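Local coordinates for periplasmic binding protein/LacI transcriptional regulator (Burkholderia graminis C4D1M, PDB 5HQJ) that binds D-arabinose in its pyranose form and probably delivers such sugars, as a periplasmic solute-binding protein, to an ABC transporter, at residues A[41-45]-A[267-273]. Residues are numbered along the deposited sequence; the frame is centred on the assembly and turned at random.
With 64K (alpha-D-arabinopyranose), chain B.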
loop_
_atom_site.group_PDB
_atom_site.type_symbol
_atom_site.label_atom_id
_atom_site.label_comp_id
_atom_site.label_asym_id
_atom_site.label_seq_id
_atom_site.Cartn_x
_atom_site.Cartn_y
_atom_site.Cartn_z
ATOM N N PHE A 41 0.486 -2.338 7.928
ATOM C CA PHE A 41 0.018 -1.109 7.302
ATOM C C PHE A 41 -1.443 -0.756 7.582
ATOM O O PHE A 41 -1.770 0.429 7.747
ATOM C CB PHE A 41 0.247 -1.229 5.793
ATOM C CG PHE A 41 -0.321 -0.084 4.973
ATOM C CD1 PHE A 41 0.394 1.103 4.789
ATOM C CD2 PHE A 41 -1.536 -0.234 4.326
ATOM C CE1 PHE A 41 -0.113 2.136 3.984
ATOM C CE2 PHE A 41 -2.054 0.772 3.533
ATOM C CZ PHE A 41 -1.324 1.970 3.330
ATOM N N PHE A 42 -2.327 -1.753 7.603
ATOM C CA PHE A 42 -3.759 -1.470 7.637
ATOM C C PHE A 42 -4.306 -1.085 8.992
ATOM O O PHE A 42 -5.469 -0.685 9.071
ATOM C CB PHE A 42 -4.534 -2.672 7.092
ATOM C CG PHE A 42 -4.381 -2.829 5.613
ATOM C CD1 PHE A 42 -5.118 -2.055 4.767
ATOM C CD2 PHE A 42 -3.456 -3.705 5.094
ATOM C CE1 PHE A 42 -4.965 -2.179 3.366
ATOM C CE2 PHE A 42 -3.302 -3.885 3.705
ATOM C CZ PHE A 42 -4.035 -3.097 2.840
ATOM N N ASP A 43 -3.501 -1.260 10.041
ATOM C CA ASP A 43 -3.894 -0.797 11.370
ATOM C C ASP A 43 -4.238 0.678 11.285
ATOM O O ASP A 43 -5.206 1.127 11.892
ATOM C CB ASP A 43 -2.780 -1.046 12.398
ATOM C CG ASP A 43 -2.750 -2.494 12.905
ATOM O OD1 ASP A 43 -3.529 -3.357 12.422
ATOM O OD2 ASP A 43 -1.912 -2.770 13.802
ATOM N N ASP A 44 -3.484 1.453 10.518
ATOM C CA ASP A 44 -3.776 2.888 10.397
ATOM C C ASP A 44 -5.097 3.127 9.664
ATOM O O ASP A 44 -5.827 4.066 9.972
ATOM C CB ASP A 44 -2.670 3.631 9.643
ATOM C CG ASP A 44 -1.487 4.071 10.535
ATOM O OD1 ASP A 44 -1.668 4.270 11.753
ATOM O OD2 ASP A 44 -0.371 4.245 9.975
ATOM N N CYS A 45 -5.389 2.312 8.659
ATOM C CA CYS A 45 -6.631 2.457 7.935
ATOM C C CYS A 45 -7.831 2.185 8.823
ATOM O O CYS A 45 -8.834 2.914 8.785
ATOM C CB CYS A 45 -6.627 1.497 6.735
ATOM S SG CYS A 45 -5.303 1.777 5.525
ATOM N N GLN A 267 2.553 6.983 2.682
ATOM C CA GLN A 267 1.224 7.232 2.148
ATOM C C GLN A 267 0.399 7.887 3.275
ATOM O O GLN A 267 0.970 8.257 4.288
ATOM C CB GLN A 267 0.597 5.928 1.654
ATOM C CG GLN A 267 1.468 5.106 0.736
ATOM C CD GLN A 267 0.719 3.885 0.316
ATOM O OE1 GLN A 267 -0.257 3.970 -0.409
ATOM N NE2 GLN A 267 1.167 2.715 0.792
ATOM N N ARG A 268 -0.906 8.057 3.078
ATOM C CA ARG A 268 -1.792 8.570 4.105
ATOM C C ARG A 268 -2.892 7.544 4.443
ATOM O O ARG A 268 -4.040 7.726 4.115
ATOM C CB ARG A 268 -2.384 9.932 3.657
ATOM C CG ARG A 268 -1.347 11.049 3.529
ATOM C CD ARG A 268 -1.932 12.429 3.627
ATOM N NE ARG A 268 -0.858 13.401 3.787
ATOM C CZ ARG A 268 -0.155 13.906 2.783
ATOM N NH1 ARG A 268 -0.425 13.548 1.541
ATOM N NH2 ARG A 268 0.808 14.771 3.028
ATOM N N PRO A 269 -2.516 6.418 5.091
ATOM C CA PRO A 269 -3.478 5.334 5.366
ATOM C C PRO A 269 -4.609 5.740 6.339
ATOM O O PRO A 269 -5.745 5.289 6.223
ATOM C CB PRO A 269 -2.576 4.216 5.946
ATOM C CG PRO A 269 -1.326 4.902 6.429
ATOM C CD PRO A 269 -1.139 6.052 5.459
ATOM N N VAL A 270 -4.289 6.583 7.326
ATOM C CA VAL A 270 -5.288 7.051 8.279
ATOM C C VAL A 270 -6.345 7.839 7.512
ATOM O O VAL A 270 -7.538 7.629 7.691
ATOM C CB VAL A 270 -4.668 7.945 9.395
ATOM C CG1 VAL A 270 -5.731 8.309 10.385
ATOM C CG2 VAL A 270 -3.592 7.220 10.091
ATOM N N THR A 271 -5.884 8.795 6.700
ATOM C CA THR A 271 -6.725 9.627 5.885
ATOM C C THR A 271 -7.555 8.764 4.909
ATOM O O THR A 271 -8.739 9.033 4.689
ATOM C CB THR A 271 -5.864 10.716 5.130
ATOM O OG1 THR A 271 -5.333 11.670 6.063
ATOM C CG2 THR A 271 -6.686 11.439 4.099
HETATM N N MSE A 272 -6.951 7.746 4.300
HETATM C CA MSE A 272 -7.723 6.823 3.462
HETATM C C MSE A 272 -8.913 6.210 4.207
HETATM O O MSE A 272 -10.024 6.171 3.684
HETATM C CB MSE A 272 -6.846 5.686 2.911
HETATM C CG MSE A 272 -5.802 6.083 1.869
HETATM SE SE MSE A 272 -4.847 4.463 1.438
HETATM C CE MSE A 272 -3.090 5.232 1.165
ATOM N N GLY A 273 -8.688 5.703 5.411
ATOM C CA GLY A 273 -9.761 5.044 6.152
ATOM C C GLY A 273 -10.831 6.028 6.558
ATOM O O GLY A 273 -12.044 5.758 6.508
HETATM O O2 64K B . -0.165 0.330 -0.070
HETATM C C2 64K B . 0.376 -0.989 0.280
HETATM C C3 64K B . 1.371 -0.785 1.377
HETATM O O3 64K B . 2.548 -0.237 0.825
HETATM C C4 64K B . 1.783 -2.100 2.030
HETATM O O4 64K B . 2.555 -2.926 1.138
HETATM C C5 64K B . 0.592 -2.856 2.413
HETATM O O5 64K B . -0.163 -3.176 1.219
HETATM C C1 64K B . -0.736 -1.888 0.740
HETATM O O1 64K B . -1.559 -2.150 -0.330
#
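Gln-267 NE2, close against the ring of Phe-41, donates to O2 of the bound alpha-D-arabinopyranose over 2.9 Å in an almost straight bond and also bonds to Asp-247. The amide's other end, OE1, is taken up by Thr-130, so both polar atoms are engaged and the rotation of the group is fixed. This is sugar recognition in a two-lobed periplasmic binding protein, where polar side chains grip the hydroxyls and an aromatic ring covers the carbons. Phe-41 supplies that ring: with CG anti to the backbone N (chi1 174°), it brings one face beneath the pyranose, C3 standing 3.9 Å above the ring plane, over its centre. The two side chains cross at about a right angle, yet the amide plane is tilted only 19° from the ring plane. Gln-267 NE2 comes within 3.5 Å of Phe-41 CE1; the ring lies along the sugar's carbons while NE2 reaches its O2.

Behind the sugar site, the N-terminal turns of helices 42-56 and 269-284 pack closely. Pro-269 is the apolar wedge: its CB touches Phe-41 CZ and, at 3.7 Å, Cys-45 SG, while CG lies against the CB of Asp-44, whose side chain runs alongside it and whose OD2 forms a salt bridge with Lys-311. Val-270 CG2 meets Asp-44 CB, and selenomethionine Met-272 brings CE to the edge of the Phe-41 ring. The backbones approach closely enough for three CA-H...O contacts, from Val-270 to Asp-44 O, from Cys-45 to Pro-269 O and, the straightest at 165°, from Gly-273 CA to Cys-45 O over 3.5 Å.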